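Local coordinates for protein 5-carboxymethyl-2-hydroxymuconate semialdehyde dehydrogenase (Thermus thermophilus, PDB 2D4E) that probably catalyses the NAD-dependent oxidation of 5-carboxymethyl-2-hydroxymuconate semialdehyde to the corresponding carboxylic acid, at residues W181-A186 against V193-A198; I169-W172 against M177-T180; A70-E75 against V221-Q226. All coordinates share one frame; numbering follows the deposited sequence.

Overall arrangement
All three contacts belong to the Rossmann-like part of an aldehyde dehydrogenase, and each is mainly buried. Contacts 1 and 2 share helix 175-188 and both reach NAD; their centres lie about 7 Å apart. Contact 3 is more peripheral, with its centre about 21 Å from that of the chain, and meets contact 1 where strands 193-196 and 222-224 run side by side. Chemistry follows place: contact 1 has methyl packing on one face of its strand, and a lysine of the same strand reaches the coenzyme ribose; contact 2 mixes close apolar packing with backbone bonds to NAD; contact 3 sets two alanines against an asparagine amide whose hydrogen bonds go to backbone.

Contact 1: W181-A186 against V193-A198; sequences WRIAPA and VVLKPA. With NAD (nicotinamide-adenine-dinucleotide), chain K.
The backbones of helix 175-188 and strand 193-196 come nearest at Ile183 and Val193, whose CA atoms are 7.1 Å apart. No hydrogen bond crosses between the two segments; methyl groups of Ile183 and Ala186 on the helix, and of Val193 and Leu195 on the strand, do the work. The methyl of Ala186 meets Val193 through its CG2 branch, CB to CG2 being 3.8 Å. Ile183 reaches farther along the strand: chi2 of 168° stretches its longer branch, bringing CD1 to within 4.1 Å of Leu195 CD2. The Ile183 and Leu195 side chains cross at about a right angle and touch through their terminal methyls. Ile168 of the adjoining strand and Phe222 on the other flanking strand extend the same apolar layer. This joins helix and second strand of the beta-alpha-beta unit formed by 166-169, 175-188 and 193-196. Beyond the layer, Lys196 turns to the coenzyme. Its chain bends at chi2 and chi3, which places NZ 2.8 Å from O2B of NAD. A weak bond runs from the same NZ to O3B. NZ also gives a 2.7 Å hydrogen bond to Pro197 O, approaching from above the carbonyl plane, and another to Gly227 O. Ala198 comes close to the ribose as well, its N 3.3 Å from O3B. The chemistry is divided along one strand: hydrocarbon fixes it to the helix, while a lysine ammonium group, steered by backbone carbonyls, bonds to O2B and more weakly to O3B of the adenosine ribose, and would probably polarise O2B.

Contact 2: I169-W172 against M177-T180; sequences ITPW and MLST. With NAD (nicotinamide-adenine-dinucleotide), chain K.
Pro171, in the loop after strand 166-169, touches Leu178 on helix 175-188 and NAD with the same ring. From its CB, 3.2 Å from the phosphate oxygen O2N of NAD, the ring runs to CG, which presses against Leu178 CD1 at 3.4 Å, closer than usual for two carbons. CG also lies 3.9 Å from C6N of the nicotinamide ring, and CD, closing back toward the backbone, remains 4.1 Å from Leu178 CD1. The two side chains cross at about a right angle, and that one leucine methyl also meets C5N of NAD at 3.4 Å. Thr170 adds a second apolar touch: with chi1 at 50°, its CG2 falls beside the backbone N and rests 3.7 Å from Ser179 CA. The hydroxyl of Ser179 is engaged within its own helix, bonding to Pro175 O. Backbone atoms of the loop also meet the coenzyme: NAD O3B donates a short 2.5 Å hydrogen bond to Thr170 O, and Trp172 N makes a weak one to O2N. The Trp172 indole lies obliquely to the phosphate, with Trp200, His352 and Phe411 round it. This loop between strand 166-169 and helix 175-188 of the Rossmann-like domain thus combines two chemistries: polar backbone groups meet ribose and phosphate, while proline and leucine give the nicotinamide ring an apolar neighbour.

Contact 3: A70-E75 against V221-Q226; sequences AKAAHE and VFNLVQ
The amide of Asn223 overlaps two consecutive alanines of helix 63-80, its oxygen over one methyl and its nitrogen beside the next. OD1 stands 3.4 Å from Ala72 CB, and the amide carbon CG follows at 4.1 Å from that methyl. On the other branch, ND2 lies 3.8 Å from Ala73 CB and is equally distant from Ala73 N. Neither approach is a hydrogen bond; the helix offers the amide methyl groups to lie against. A chi1 of -54° sets CG beside the backbone N of Asn223, and chi2 of -92° then turns the amide so that its two ends serve different neighbours. The CA atoms come closest at Ala73 and Val221, 5.6 Å apart, a spacing that small alanine side chains permit. Strand 222-224 lies beside 193-196 in the parallel sheet of the Rossmann-like coenzyme-binding domain, and helix 63-80 covers it from a position almost 150 residues earlier in the sequence. Backbone bonds join the strand to 193-196, whose Val194 side chain also touches both Ala73 and Asn223. The polar atoms of the buried amide have partners away from the alanines: ND2 bonds to Gly220 O and Val193 O, and OD1 accepts from Ala32 N. A leucine here would probably leave Gly220 O and Ala32 N without their side-chain partners, and Val193 O with its bond from the backbone N of this position but without the one from the amide. Ala73 has a further tie through its backbone, its O receiving a hydrogen bond from the hydroxyl of Thr192, just ahead of strand 193-196. On the same helix, Ala69 also touches Asn223, and with Glu65 it meets Val225.

Contact 1: W181-A186 against V193-A198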
loop_
_atom_site.group_PDB
_atom_site.type_symbol
_atom_site.label_atom_id
_atom_site.label_comp_id
_atom_site.label_asym_id
_atom_site.label_seq_id
_atom_site.Cartn_x
_atom_site.Cartn_y
_atom_site.Cartn_z
ATOM N N TRP C 181 2.572 -24.315 -6.681
ATOM C CA TRP C 181 2.784 -23.157 -5.812
ATOM C C TRP C 181 3.623 -22.099 -6.549
ATOM O O TRP C 181 3.484 -20.901 -6.302
ATOM C CB TRP C 181 3.522 -23.595 -4.538
ATOM C CG TRP C 181 3.828 -22.490 -3.545
ATOM C CD1 TRP C 181 5.053 -22.186 -3.011
ATOM C CD2 TRP C 181 2.896 -21.576 -2.951
ATOM N NE1 TRP C 181 4.936 -21.146 -2.126
ATOM C CE2 TRP C 181 3.625 -20.750 -2.069
ATOM C CE3 TRP C 181 1.511 -21.375 -3.081
ATOM C CZ2 TRP C 181 3.020 -19.736 -1.315
ATOM C CZ3 TRP C 181 0.909 -20.364 -2.331
ATOM C CH2 TRP C 181 1.663 -19.558 -1.460
ATOM N N ARG C 182 4.485 -22.549 -7.456
ATOM C CA ARG C 182 5.352 -21.643 -8.213
ATOM C C ARG C 182 4.849 -21.403 -9.638
ATOM O O ARG C 182 4.964 -20.295 -10.181
ATOM C CB ARG C 182 6.765 -22.218 -8.279
ATOM C CG ARG C 182 7.317 -22.676 -6.935
ATOM C CD ARG C 182 7.614 -21.514 -5.996
ATOM N NE ARG C 182 8.658 -21.904 -5.048
ATOM C CZ ARG C 182 9.585 -21.081 -4.570
ATOM N NH1 ARG C 182 9.595 -19.803 -4.928
ATOM N NH2 ARG C 182 10.502 -21.539 -3.727
ATOM N N ILE C 183 4.301 -22.453 -10.242
ATOM C CA ILE C 183 3.782 -22.379 -11.596
ATOM C C ILE C 183 2.632 -21.388 -11.724
ATOM O O ILE C 183 2.595 -20.583 -12.651
ATOM C CB ILE C 183 3.291 -23.762 -12.070
ATOM C CG1 ILE C 183 4.463 -24.753 -12.076
ATOM C CG2 ILE C 183 2.650 -23.640 -13.450
ATOM C CD1 ILE C 183 4.033 -26.206 -12.238
ATOM N N ALA C 184 1.693 -21.453 -10.789
ATOM C CA ALA C 184 0.535 -20.573 -10.811
ATOM C C ALA C 184 0.922 -19.089 -10.828
ATOM O O ALA C 184 0.478 -18.339 -11.694
ATOM C CB ALA C 184 -0.376 -20.883 -9.621
ATOM N N PRO C 185 1.752 -18.641 -9.870
ATOM C CA PRO C 185 2.099 -17.220 -9.929
ATOM C C PRO C 185 2.920 -16.871 -11.172
ATOM O O PRO C 185 2.710 -15.831 -11.789
ATOM C CB PRO C 185 2.860 -16.985 -8.615
ATOM C CG PRO C 185 3.411 -18.344 -8.265
ATOM C CD PRO C 185 2.276 -19.267 -8.643
ATOM N N ALA C 186 3.848 -17.749 -11.544
ATOM C CA ALA C 186 4.683 -17.513 -12.717
ATOM C C ALA C 186 3.819 -17.234 -13.940
ATOM O O ALA C 186 4.035 -16.248 -14.649
ATOM C CB ALA C 186 5.584 -18.715 -12.975
ATOM N N VAL C 193 7.263 -21.100 -18.380
ATOM C CA VAL C 193 7.837 -22.027 -17.417
ATOM C C VAL C 193 8.514 -23.302 -17.918
ATOM O O VAL C 193 8.139 -23.871 -18.942
ATOM C CB VAL C 193 6.725 -22.452 -16.427
ATOM C CG1 VAL C 193 7.237 -23.506 -15.458
ATOM C CG2 VAL C 193 6.193 -21.223 -15.696
ATOM N N VAL C 194 9.525 -23.733 -17.169
ATOM C CA VAL C 194 10.223 -24.981 -17.429
ATOM C C VAL C 194 10.339 -25.647 -16.057
ATOM O O VAL C 194 11.117 -25.208 -15.207
ATOM C CB VAL C 194 11.645 -24.789 -18.003
ATOM C CG1 VAL C 194 12.323 -26.150 -18.114
ATOM C CG2 VAL C 194 11.588 -24.126 -19.378
ATOM N N LEU C 195 9.554 -26.694 -15.842
ATOM C CA LEU C 195 9.557 -27.419 -14.575
ATOM C C LEU C 195 10.506 -28.618 -14.579
ATOM O O LEU C 195 10.548 -29.384 -15.545
ATOM C CB LEU C 195 8.136 -27.893 -14.255
ATOM C CG LEU C 195 7.928 -28.838 -13.070
ATOM C CD1 LEU C 195 8.210 -28.103 -11.767
ATOM C CD2 LEU C 195 6.502 -29.363 -13.081
ATOM N N LYS C 196 11.272 -28.765 -13.498
ATOM C CA LYS C 196 12.202 -29.889 -13.339
ATOM C C LYS C 196 11.882 -30.465 -11.959
ATOM O O LYS C 196 12.421 -30.022 -10.947
ATOM C CB LYS C 196 13.664 -29.411 -13.384
ATOM C CG LYS C 196 14.649 -30.433 -13.954
ATOM C CD LYS C 196 14.593 -31.792 -13.236
ATOM C CE LYS C 196 15.151 -31.713 -11.817
ATOM N NZ LYS C 196 14.975 -32.983 -11.047
ATOM N N PRO C 197 10.984 -31.459 -11.904
ATOM C CA PRO C 197 10.568 -32.100 -10.652
ATOM C C PRO C 197 11.531 -33.125 -10.066
ATOM O O PRO C 197 12.347 -33.715 -10.776
ATOM C CB PRO C 197 9.238 -32.727 -11.031
ATOM C CG PRO C 197 9.522 -33.209 -12.432
ATOM C CD PRO C 197 10.243 -32.020 -13.051
ATOM N N ALA C 198 11.415 -33.339 -8.756
ATOM C CA ALA C 198 12.254 -34.303 -8.047
ATOM C C ALA C 198 12.181 -35.661 -8.738
ATOM O O ALA C 198 11.101 -36.111 -9.118
ATOM C CB ALA C 198 11.793 -34.432 -6.605
HETATM P PA NAD K . 16.833 -31.709 -3.119
HETATM O O1A NAD K . 17.953 -32.597 -3.410
HETATM O O2A NAD K . 17.270 -30.321 -2.888
HETATM O O5B NAD K . 15.721 -31.647 -4.300
HETATM C C5B NAD K . 15.061 -30.430 -4.782
HETATM C C4B NAD K . 15.268 -30.348 -6.279
HETATM O O4B NAD K . 16.671 -30.043 -6.430
HETATM C C3B NAD K . 15.075 -31.690 -7.041
HETATM O O3B NAD K . 14.134 -31.529 -8.124
HETATM C C2B NAD K . 16.505 -32.027 -7.493
HETATM O O2B NAD K . 16.551 -32.767 -8.734
HETATM C C1B NAD K . 17.132 -30.650 -7.580
HETATM N N9A NAD K . 18.581 -30.695 -7.510
HETATM C C8A NAD K . 19.401 -31.474 -6.713
HETATM N N7A NAD K . 20.721 -31.256 -6.914
HETATM C C5A NAD K . 20.722 -30.270 -7.902
HETATM C C6A NAD K . 21.803 -29.585 -8.575
HETATM N N6A NAD K . 23.091 -29.829 -8.322
HETATM N N1A NAD K . 21.438 -28.641 -9.524
HETATM C C2A NAD K . 20.094 -28.394 -9.785
HETATM N N3A NAD K . 19.042 -28.972 -9.222
HETATM C C4A NAD K . 19.412 -29.906 -8.282
HETATM O O3 NAD K . 16.097 -32.289 -1.920
HETATM P PN NAD K . 14.672 -32.881 -1.557
HETATM O O1N NAD K . 14.936 -34.203 -0.952
HETATM O O2N NAD K . 13.821 -32.869 -2.758
HETATM O O5D NAD K . 14.418 -31.817 -0.459
HETATM C C5D NAD K . 13.557 -31.905 0.650
HETATM C C4D NAD K . 13.926 -30.575 1.227
HETATM O O4D NAD K . 13.119 -29.504 0.686
HETATM C C3D NAD K . 13.940 -30.464 2.745
HETATM O O3D NAD K . 15.163 -29.891 3.251
HETATM C C2D NAD K . 12.697 -29.611 2.989
HETATM O O2D NAD K . 12.800 -28.906 4.244
HETATM C C1D NAD K . 12.691 -28.726 1.762
HETATM N N1N NAD K . 11.375 -28.130 1.479
HETATM C C2N NAD K . 11.320 -26.779 1.785
HETATM C C3N NAD K . 10.106 -26.147 1.559
HETATM C C7N NAD K . 9.904 -24.673 1.874
HETATM O O7N NAD K . 8.815 -24.176 1.648
HETATM N N7N NAD K . 10.911 -23.950 2.396
HETATM C C4N NAD K . 8.946 -26.879 1.029
HETATM C C5N NAD K . 9.155 -28.262 0.761
HETATM C C6N NAD K . 10.322 -28.950 0.958
#

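Contact 2: I169-W172 against M177-T180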
loop_
_atom_site.group_PDB
_atom_site.type_symbol
_atom_site.label_atom_id
_atom_site.label_comp_id
_atom_site.label_asym_id
_atom_site.label_seq_id
_atom_site.Cartn_x
_atom_site.Cartn_y
_atom_site.Cartn_z
ATOM N N ILE C 169 12.343 -25.743 -9.946
ATOM C CA ILE C 169 12.937 -26.997 -9.476
ATOM C C ILE C 169 12.328 -27.368 -8.114
ATOM O O ILE C 169 12.514 -26.663 -7.120
ATOM C CB ILE C 169 14.469 -26.841 -9.387
ATOM C CG1 ILE C 169 15.005 -26.337 -10.733
ATOM C CG2 ILE C 169 15.114 -28.154 -9.055
ATOM C CD1 ILE C 169 16.490 -26.047 -10.749
ATOM N N THR C 170 11.610 -28.488 -8.080
ATOM C CA THR C 170 10.893 -28.921 -6.880
ATOM C C THR C 170 11.336 -30.217 -6.198
ATOM O O THR C 170 12.016 -31.043 -6.798
ATOM C CB THR C 170 9.408 -29.022 -7.216
ATOM O OG1 THR C 170 9.253 -29.789 -8.419
ATOM C CG2 THR C 170 8.828 -27.633 -7.448
ATOM N N PRO C 171 10.932 -30.408 -4.925
ATOM C CA PRO C 171 11.259 -31.581 -4.104
ATOM C C PRO C 171 10.322 -32.769 -4.284
ATOM O O PRO C 171 9.242 -32.644 -4.862
ATOM C CB PRO C 171 11.221 -31.019 -2.691
ATOM C CG PRO C 171 10.067 -30.074 -2.771
ATOM C CD PRO C 171 10.270 -29.373 -4.105
ATOM N N TRP C 172 10.730 -33.919 -3.753
ATOM C CA TRP C 172 9.955 -35.153 -3.894
ATOM C C TRP C 172 8.790 -35.413 -2.946
ATOM O O TRP C 172 7.978 -36.290 -3.220
ATOM C CB TRP C 172 10.896 -36.367 -3.825
ATOM C CG TRP C 172 11.781 -36.407 -2.597
ATOM C CD1 TRP C 172 13.120 -36.149 -2.550
ATOM C CD2 TRP C 172 11.382 -36.696 -1.248
ATOM N NE1 TRP C 172 13.581 -36.257 -1.260
ATOM C CE2 TRP C 172 12.537 -36.589 -0.439
ATOM C CE3 TRP C 172 10.162 -37.031 -0.642
ATOM C CZ2 TRP C 172 12.511 -36.807 0.947
ATOM C CZ3 TRP C 172 10.134 -37.248 0.736
ATOM C CH2 TRP C 172 11.305 -37.134 1.514
ATOM N N MET C 177 1.446 -30.037 -5.102
ATOM C CA MET C 177 1.286 -28.818 -4.309
ATOM C C MET C 177 2.463 -27.854 -4.407
ATOM O O MET C 177 2.277 -26.656 -4.605
ATOM C CB MET C 177 1.040 -29.178 -2.839
ATOM C CG MET C 177 1.028 -28.004 -1.872
ATOM S SD MET C 177 -0.227 -26.778 -2.243
ATOM C CE MET C 177 0.726 -25.266 -2.069
ATOM N N LEU C 178 3.675 -28.376 -4.277
ATOM C CA LEU C 178 4.854 -27.530 -4.326
ATOM C C LEU C 178 5.237 -27.012 -5.710
ATOM O O LEU C 178 5.883 -25.974 -5.818
ATOM C CB LEU C 178 6.030 -28.261 -3.683
ATOM C CG LEU C 178 5.742 -28.664 -2.230
ATOM C CD1 LEU C 178 6.954 -29.351 -1.651
ATOM C CD2 LEU C 178 5.375 -27.437 -1.407
ATOM N N SER C 179 4.847 -27.712 -6.769
ATOM C CA SER C 179 5.185 -27.237 -8.106
ATOM C C SER C 179 4.162 -26.196 -8.548
ATOM O O SER C 179 4.530 -25.164 -9.102
ATOM C CB SER C 179 5.242 -28.393 -9.116
ATOM O OG SER C 179 3.965 -28.976 -9.325
ATOM N N THR C 180 2.884 -26.456 -8.284
ATOM C CA THR C 180 1.829 -25.513 -8.658
ATOM C C THR C 180 1.940 -24.226 -7.850
ATOM O O THR C 180 1.468 -23.174 -8.285
ATOM C CB THR C 180 0.414 -26.110 -8.461
ATOM O OG1 THR C 180 0.218 -26.460 -7.085
ATOM C CG2 THR C 180 0.239 -27.344 -9.339
HETATM P PA NAD K . 16.833 -31.709 -3.119
HETATM O O1A NAD K . 17.953 -32.597 -3.410
HETATM O O2A NAD K . 17.270 -30.321 -2.888
HETATM O O5B NAD K . 15.721 -31.647 -4.300
HETATM C C5B NAD K . 15.061 -30.430 -4.782
HETATM C C4B NAD K . 15.268 -30.348 -6.279
HETATM O O4B NAD K . 16.671 -30.043 -6.430
HETATM C C3B NAD K . 15.075 -31.690 -7.041
HETATM O O3B NAD K . 14.134 -31.529 -8.124
HETATM C C2B NAD K . 16.505 -32.027 -7.493
HETATM O O2B NAD K . 16.551 -32.767 -8.734
HETATM C C1B NAD K . 17.132 -30.650 -7.580
HETATM N N9A NAD K . 18.581 -30.695 -7.510
HETATM C C8A NAD K . 19.401 -31.474 -6.713
HETATM N N7A NAD K . 20.721 -31.256 -6.914
HETATM C C5A NAD K . 20.722 -30.270 -7.902
HETATM C C6A NAD K . 21.803 -29.585 -8.575
HETATM N N6A NAD K . 23.091 -29.829 -8.322
HETATM N N1A NAD K . 21.438 -28.641 -9.524
HETATM C C2A NAD K . 20.094 -28.394 -9.785
HETATM N N3A NAD K . 19.042 -28.972 -9.222
HETATM C C4A NAD K . 19.412 -29.906 -8.282
HETATM O O3 NAD K . 16.097 -32.289 -1.920
HETATM P PN NAD K . 14.672 -32.881 -1.557
HETATM O O1N NAD K . 14.936 -34.203 -0.952
HETATM O O2N NAD K . 13.821 -32.869 -2.758
HETATM O O5D NAD K . 14.418 -31.817 -0.459
HETATM C C5D NAD K . 13.557 -31.905 0.650
HETATM C C4D NAD K . 13.926 -30.575 1.227
HETATM O O4D NAD K . 13.119 -29.504 0.686
HETATM C C3D NAD K . 13.940 -30.464 2.745
HETATM O O3D NAD K . 15.163 -29.891 3.251
HETATM C C2D NAD K . 12.697 -29.611 2.989
HETATM O O2D NAD K . 12.800 -28.906 4.244
HETATM C C1D NAD K . 12.691 -28.726 1.762
HETATM N N1N NAD K . 11.375 -28.130 1.479
HETATM C C2N NAD K . 11.320 -26.779 1.785
HETATM C C3N NAD K . 10.106 -26.147 1.559
HETATM C C7N NAD K . 9.904 -24.673 1.874
HETATM O O7N NAD K . 8.815 -24.176 1.648
HETATM N N7N NAD K . 10.911 -23.950 2.396
HETATM C C4N NAD K . 8.946 -26.879 1.029
HETATM C C5N NAD K . 9.155 -28.262 0.761
HETATM C C6N NAD K . 10.322 -28.950 0.958
#

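Contact 3: A70-E75 against V221-Q226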
loop_
_atom_site.group_PDB
_atom_site.type_symbol
_atom_site.label_atom_id
_atom_site.label_comp_id
_atom_site.label_asym_id
_atom_site.label_seq_id
_atom_site.Cartn_x
_atom_site.Cartn_y
_atom_site.Cartn_z
ATOM N N ALA C 70 14.089 -24.646 -22.668
ATOM C CA ALA C 70 14.403 -23.241 -22.419
ATOM C C ALA C 70 14.128 -22.394 -23.665
ATOM O O ALA C 70 13.568 -21.301 -23.574
ATOM C CB ALA C 70 15.866 -23.101 -21.988
ATOM N N LYS C 71 14.520 -22.900 -24.827
ATOM C CA LYS C 71 14.284 -22.185 -26.077
ATOM C C LYS C 71 12.788 -22.016 -26.294
ATOM O O LYS C 71 12.332 -20.973 -26.760
ATOM C CB LYS C 71 14.886 -22.948 -27.259
ATOM C CG LYS C 71 16.379 -22.744 -27.441
ATOM C CD LYS C 71 16.928 -23.653 -28.531
ATOM C CE LYS C 71 18.297 -23.188 -28.983
ATOM N NZ LYS C 71 19.166 -22.857 -27.824
ATOM N N ALA C 72 12.023 -23.045 -25.948
ATOM C CA ALA C 72 10.577 -22.992 -26.112
ATOM C C ALA C 72 9.964 -21.939 -25.185
ATOM O O ALA C 72 9.121 -21.143 -25.604
ATOM C CB ALA C 72 9.962 -24.371 -25.841
ATOM N N ALA C 73 10.390 -21.934 -23.925
ATOM C CA ALA C 73 9.868 -20.973 -22.958
ATOM C C ALA C 73 10.245 -19.564 -23.396
ATOM O O ALA C 73 9.435 -18.641 -23.321
ATOM C CB ALA C 73 10.435 -21.256 -21.570
ATOM N N HIS C 74 11.482 -19.409 -23.853
ATOM C CA HIS C 74 11.972 -18.112 -24.298
ATOM C C HIS C 74 11.193 -17.608 -25.508
ATOM O O HIS C 74 10.718 -16.473 -25.524
ATOM C CB HIS C 74 13.458 -18.197 -24.656
ATOM C CG HIS C 74 14.001 -16.942 -25.265
ATOM N ND1 HIS C 74 14.278 -15.813 -24.525
ATOM C CD2 HIS C 74 14.285 -16.627 -26.552
ATOM C CE1 HIS C 74 14.710 -14.857 -25.328
ATOM N NE2 HIS C 74 14.723 -15.326 -26.564
ATOM N N GLU C 75 11.063 -18.457 -26.519
ATOM C CA GLU C 75 10.356 -18.082 -27.732
ATOM C C GLU C 75 8.911 -17.701 -27.454
ATOM O O GLU C 75 8.397 -16.757 -28.048
ATOM C CB GLU C 75 10.407 -19.225 -28.754
ATOM C CG GLU C 75 9.935 -18.836 -30.155
ATOM C CD GLU C 75 8.424 -18.892 -30.331
ATOM O OE1 GLU C 75 7.932 -18.400 -31.374
ATOM O OE2 GLU C 75 7.727 -19.434 -29.445
ATOM N N VAL C 221 4.594 -22.235 -23.486
ATOM C CA VAL C 221 4.328 -21.524 -22.245
ATOM C C VAL C 221 4.720 -22.369 -21.035
ATOM O O VAL C 221 5.319 -21.861 -20.091
ATOM C CB VAL C 221 2.850 -21.105 -22.155
ATOM C CG1 VAL C 221 2.551 -20.504 -20.786
ATOM C CG2 VAL C 221 2.551 -20.084 -23.254
ATOM N N PHE C 222 4.381 -23.656 -21.065
ATOM C CA PHE C 222 4.749 -24.558 -19.974
ATOM C C PHE C 222 5.508 -25.773 -20.505
ATOM O O PHE C 222 5.016 -26.504 -21.368
ATOM C CB PHE C 222 3.518 -25.022 -19.192
ATOM C CG PHE C 222 3.832 -26.046 -18.132
ATOM C CD1 PHE C 222 3.770 -27.408 -18.419
ATOM C CD2 PHE C 222 4.239 -25.647 -16.858
ATOM C CE1 PHE C 222 4.109 -28.360 -17.455
ATOM C CE2 PHE C 222 4.582 -26.590 -15.886
ATOM C CZ PHE C 222 4.516 -27.951 -16.186
ATOM N N ASN C 223 6.708 -25.985 -19.977
ATOM C CA ASN C 223 7.551 -27.100 -20.393
ATOM C C ASN C 223 7.983 -27.928 -19.201
ATOM O O ASN C 223 8.150 -27.411 -18.095
ATOM C CB ASN C 223 8.788 -26.578 -21.108
ATOM C CG ASN C 223 8.439 -25.657 -22.243
ATOM O OD1 ASN C 223 8.294 -26.091 -23.388
ATOM N ND2 ASN C 223 8.269 -24.377 -21.933
ATOM N N LEU C 224 8.181 -29.217 -19.444
ATOM C CA LEU C 224 8.583 -30.143 -18.402
ATOM C C LEU C 224 9.753 -31.008 -18.836
ATOM O O LEU C 224 9.762 -31.552 -19.943
ATOM C CB LEU C 224 7.405 -31.042 -18.036
ATOM C CG LEU C 224 7.752 -32.350 -17.323
ATOM C CD1 LEU C 224 8.327 -32.046 -15.946
ATOM C CD2 LEU C 224 6.508 -33.215 -17.216
ATOM N N VAL C 225 10.745 -31.123 -17.962
ATOM C CA VAL C 225 11.904 -31.960 -18.238
ATOM C C VAL C 225 12.162 -32.833 -17.014
ATOM O O VAL C 225 12.488 -32.328 -15.941
ATOM C CB VAL C 225 13.170 -31.125 -18.533
ATOM C CG1 VAL C 225 14.331 -32.056 -18.845
ATOM C CG2 VAL C 225 12.925 -30.190 -19.709
ATOM N N GLN C 226 11.990 -34.140 -17.177
ATOM C CA GLN C 226 12.211 -35.087 -16.093
ATOM C C GLN C 226 13.697 -35.404 -16.038
ATOM O O GLN C 226 14.386 -35.360 -17.060
ATOM C CB GLN C 226 11.424 -36.375 -16.345
ATOM C CG GLN C 226 9.926 -36.193 -16.407
ATOM C CD GLN C 226 9.287 -36.112 -15.034
ATOM O OE1 GLN C 226 9.973 -35.961 -14.025
ATOM N NE2 GLN C 226 7.963 -36.205 -14.994
#